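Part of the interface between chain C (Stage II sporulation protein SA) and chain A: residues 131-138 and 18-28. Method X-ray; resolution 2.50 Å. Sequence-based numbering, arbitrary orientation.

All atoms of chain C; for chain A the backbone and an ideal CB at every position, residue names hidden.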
# COMPACT_ATOMS: atom_id res chain seq x y z
N THR C 131 10.81 7.97 -2.73
CA THR C 131 11.51 6.76 -3.14
C THR C 131 10.56 5.86 -3.91
O THR C 131 9.39 6.19 -4.16
CB THR C 131 12.02 5.92 -1.92
OG1 THR C 131 10.90 5.29 -1.28
CG2 THR C 131 12.88 6.75 -0.92
N GLU C 132 11.07 4.70 -4.33
CA GLU C 132 10.24 3.64 -4.91
C GLU C 132 8.99 3.25 -4.12
O GLU C 132 8.00 2.79 -4.68
CB GLU C 132 11.10 2.41 -5.18
CG GLU C 132 11.69 1.70 -3.97
CD GLU C 132 12.68 2.53 -3.14
OE1 GLU C 132 13.54 3.26 -3.70
OE2 GLU C 132 12.57 2.44 -1.90
N PHE C 133 9.00 3.44 -2.81
CA PHE C 133 7.80 3.18 -2.04
C PHE C 133 6.68 4.07 -2.52
O PHE C 133 5.54 3.64 -2.64
CB PHE C 133 8.07 3.46 -0.56
CG PHE C 133 8.74 2.31 0.18
CD1 PHE C 133 10.15 2.23 0.24
CD2 PHE C 133 7.95 1.31 0.80
CE1 PHE C 133 10.81 1.16 0.94
CE2 PHE C 133 8.55 0.23 1.46
CZ PHE C 133 10.01 0.17 1.57
N ASP C 134 7.03 5.32 -2.82
CA ASP C 134 6.03 6.29 -3.35
C ASP C 134 5.60 5.93 -4.75
O ASP C 134 4.41 5.95 -5.06
CB ASP C 134 6.58 7.70 -3.30
CG ASP C 134 7.08 8.07 -1.92
OD1 ASP C 134 6.25 8.11 -1.00
OD2 ASP C 134 8.29 8.27 -1.72
N TYR C 135 6.54 5.51 -5.56
CA TYR C 135 6.23 4.88 -6.84
C TYR C 135 5.16 3.80 -6.63
O TYR C 135 4.10 3.82 -7.27
CB TYR C 135 7.49 4.27 -7.44
CG TYR C 135 7.20 3.32 -8.55
CD1 TYR C 135 6.85 3.78 -9.80
CD2 TYR C 135 7.23 1.97 -8.34
CE1 TYR C 135 6.54 2.89 -10.83
CE2 TYR C 135 6.92 1.08 -9.36
CZ TYR C 135 6.58 1.54 -10.60
OH TYR C 135 6.29 0.63 -11.61
N LEU C 136 5.42 2.87 -5.71
CA LEU C 136 4.50 1.77 -5.51
C LEU C 136 3.14 2.24 -5.06
O LEU C 136 2.11 1.77 -5.55
CB LEU C 136 5.07 0.77 -4.54
CG LEU C 136 6.28 -0.00 -5.05
CD1 LEU C 136 7.03 -0.66 -3.90
CD2 LEU C 136 5.82 -1.09 -6.18
N LEU C 137 3.11 3.18 -4.10
CA LEU C 137 1.82 3.62 -3.57
C LEU C 137 1.05 4.39 -4.62
O LEU C 137 -0.15 4.16 -4.83
CB LEU C 137 2.00 4.49 -2.32
CG LEU C 137 2.33 3.68 -1.06
CD1 LEU C 137 2.33 4.57 0.10
CD2 LEU C 137 1.36 2.53 -0.77
N PHE C 138 1.73 5.33 -5.27
CA PHE C 138 1.00 6.14 -6.21
C PHE C 138 0.60 5.39 -7.44
O PHE C 138 -0.48 5.65 -7.94
CB PHE C 138 1.71 7.45 -6.50
CG PHE C 138 1.51 8.48 -5.38
CD1 PHE C 138 0.46 9.40 -5.43
CD2 PHE C 138 2.31 8.44 -4.24
CE1 PHE C 138 0.27 10.30 -4.39
CE2 PHE C 138 2.12 9.30 -3.22
CZ PHE C 138 1.11 10.24 -3.27
N UNK A 18 13.18 -5.56 7.99
CA UNK A 18 11.92 -4.82 7.86
C UNK A 18 11.81 -4.10 6.51
O UNK A 18 10.75 -4.11 5.87
CB UNK A 18 11.79 -3.81 9.00
N UNK A 19 12.87 -3.42 6.10
CA UNK A 19 12.81 -2.58 4.90
C UNK A 19 12.76 -3.42 3.64
O UNK A 19 12.04 -3.09 2.70
CB UNK A 19 14.01 -1.64 4.85
N UNK A 20 13.50 -4.51 3.63
CA UNK A 20 13.48 -5.45 2.52
C UNK A 20 12.14 -6.11 2.40
O UNK A 20 11.53 -6.14 1.32
CB UNK A 20 14.57 -6.51 2.68
N UNK A 21 11.67 -6.63 3.52
CA UNK A 21 10.44 -7.39 3.53
C UNK A 21 9.25 -6.59 3.07
O UNK A 21 8.46 -7.07 2.27
CB UNK A 21 10.18 -7.94 4.93
N UNK A 22 9.10 -5.37 3.57
CA UNK A 22 7.95 -4.58 3.22
C UNK A 22 8.11 -3.88 1.87
O UNK A 22 7.13 -3.61 1.20
CB UNK A 22 7.68 -3.55 4.32
N UNK A 23 9.34 -3.65 1.42
CA UNK A 23 9.54 -3.29 0.03
C UNK A 23 9.10 -4.43 -0.88
O UNK A 23 8.37 -4.19 -1.85
CB UNK A 23 11.01 -2.93 -0.23
N UNK A 24 9.50 -5.67 -0.56
CA UNK A 24 9.10 -6.84 -1.38
C UNK A 24 7.58 -7.05 -1.39
O UNK A 24 6.95 -7.31 -2.45
CB UNK A 24 9.78 -8.11 -0.86
N UNK A 25 6.97 -6.97 -0.22
CA UNK A 25 5.54 -7.23 -0.12
C UNK A 25 4.79 -6.12 -0.86
O UNK A 25 3.79 -6.38 -1.49
CB UNK A 25 5.10 -7.32 1.34
N UNK A 26 5.32 -4.90 -0.81
CA UNK A 26 4.66 -3.78 -1.49
C UNK A 26 4.87 -3.88 -3.01
O UNK A 26 3.95 -3.62 -3.78
CB UNK A 26 5.19 -2.45 -0.97
N UNK A 27 6.05 -4.32 -3.44
CA UNK A 27 6.26 -4.70 -4.85
C UNK A 27 5.26 -5.73 -5.36
O UNK A 27 4.68 -5.59 -6.42
CB UNK A 27 7.68 -5.25 -5.03
N UNK A 28 5.08 -6.79 -4.61
CA UNK A 28 4.07 -7.78 -4.95
C UNK A 28 2.67 -7.23 -5.02
O UNK A 28 1.94 -7.53 -5.94
CB UNK A 28 4.11 -8.92 -3.93

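Residues 132-138 of chain C and 18-28 of chain A are helical and run in roughly the same direction, their axes 29° apart and 9.9 Å away at closest approach. Chain C offers mainly the ring of F133(C) and the branched end of L136(C), with L137(C) and the aliphatic part of E132(C) beside them, so chain A should answer with apolar groups on one face.

Position 18 has nothing of chain C within 5.5 Å of its ideal CB and is little limited by it. It is M18(A), a selenomethionine.

At position 19 CA-to-CB points sideways, and the ideal CB lies 5.5 Å from F133(C) CZ. A medium or long apolar chain could bring its end nearer the ring. L19(A) does so, and its carbonyl lies at the ring edge, with F133(C) CZ 4.0 Å from L19(A) O.

Positions 20 and 21 find no partner here and tolerate many residues; they are H20(A) and M21(A), the latter another selenomethionine.

Position 22 also points sideways, its ideal CB 4.8 Å from F133(C) CE2. Small or large residues could fit, provided a large one turns aside. Y22(A) does this: its chi1 is m and its ring leads away, leaving the backbone to make the closest contact, Y22(A) O to F133(C) CE2 at 4.1 Å.

At position 23 the ideal CB is already 3.7 Å from F133(C) CZ, and E132(C) and L136(C) lie beyond; leucine, methionine or isoleucine would be plausible. It is L23(A), whose CD1 sits over one face of the F133(C) ring, 3.8 Å from E132(C) CG and 3.9 Å from L136(C) CD1.

Positions 24 and 25 are free of chain C and accept polar residues: N24(A) and R25(A).

Position 26 points toward chain C, its ideal CB 3.9 Å from L136(C) CD1 and 4.9 Å from F133(C) CE2. With no polar group offered to it, an apolar chain, such as leucine or methionine, would suit. L26(A) adopts the t, p rotamer: CD2 comes 3.6 Å from L136(C) CB and 3.8 Å from F133(C) CD2. L26(A) CD1 lies 4.2 Å from L137(C) CD2, and L26(A) CD2 is about as near.

At position 27 CA-to-CB points sideways, and the ideal CB lies 4.7 Å from L136(C) CD2, so a chain with an aliphatic stem would serve. K27(A) packs its CG 4.1 Å from L136(C) CD1, and its end leads away.

Position 28 points away and accepts polar residues; T28(A) donates from OG1 to N24(A) O at 3.1 Å.

Chain A, residues 18-28: MLHMYLNRLKT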
# COMPACT_ATOMS: atom_id res chain seq x y z
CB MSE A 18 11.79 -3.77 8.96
CG MSE A 18 11.53 -4.30 10.37
SE MSE A 18 9.64 -4.69 10.65
CE MSE A 18 8.83 -2.92 10.62
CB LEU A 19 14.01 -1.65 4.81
CG LEU A 19 14.00 -0.40 5.72
CD1 LEU A 19 15.40 0.21 5.91
CD2 LEU A 19 12.96 0.64 5.22
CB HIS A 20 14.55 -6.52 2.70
CG HIS A 20 15.84 -6.18 2.04
ND1 HIS A 20 16.97 -5.84 2.75
CD2 HIS A 20 16.19 -6.12 0.74
CE1 HIS A 20 17.96 -5.61 1.92
NE2 HIS A 20 17.52 -5.76 0.68
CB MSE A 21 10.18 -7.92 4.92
CG MSE A 21 9.04 -8.87 5.04
SE MSE A 21 8.80 -9.17 6.95
CE MSE A 21 10.02 -10.72 7.04
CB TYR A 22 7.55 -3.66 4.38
CG TYR A 22 6.95 -4.48 5.52
CD1 TYR A 22 5.75 -5.15 5.33
CD2 TYR A 22 7.62 -4.65 6.73
CE1 TYR A 22 5.20 -5.95 6.34
CE2 TYR A 22 7.07 -5.44 7.75
CZ TYR A 22 5.86 -6.09 7.56
OH TYR A 22 5.31 -6.87 8.57
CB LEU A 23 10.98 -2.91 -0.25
CG LEU A 23 11.35 -2.61 -1.73
CD1 LEU A 23 10.53 -1.51 -2.30
CD2 LEU A 23 12.83 -2.32 -1.84
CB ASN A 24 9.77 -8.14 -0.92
CG ASN A 24 11.28 -8.17 -1.19
OD1 ASN A 24 11.80 -7.41 -2.01
ND2 ASN A 24 11.99 -9.08 -0.50
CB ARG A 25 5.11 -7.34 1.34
CG ARG A 25 5.58 -8.56 2.00
CD ARG A 25 5.05 -8.73 3.42
NE ARG A 25 5.52 -9.97 4.01
CZ ARG A 25 5.39 -10.30 5.30
NH1 ARG A 25 4.83 -9.46 6.18
NH2 ARG A 25 5.86 -11.47 5.71
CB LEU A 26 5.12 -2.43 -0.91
CG LEU A 26 4.31 -1.25 -1.49
CD1 LEU A 26 2.79 -1.37 -1.24
CD2 LEU A 26 4.88 0.09 -0.98
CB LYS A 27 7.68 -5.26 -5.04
CG LYS A 27 8.75 -4.19 -5.10
CD LYS A 27 10.12 -4.77 -5.01
CE LYS A 27 10.51 -5.49 -6.28
NZ LYS A 27 11.92 -5.96 -6.11
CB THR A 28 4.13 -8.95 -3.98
OG1 THR A 28 5.45 -9.51 -4.08
CG2 THR A 28 3.08 -10.05 -4.29
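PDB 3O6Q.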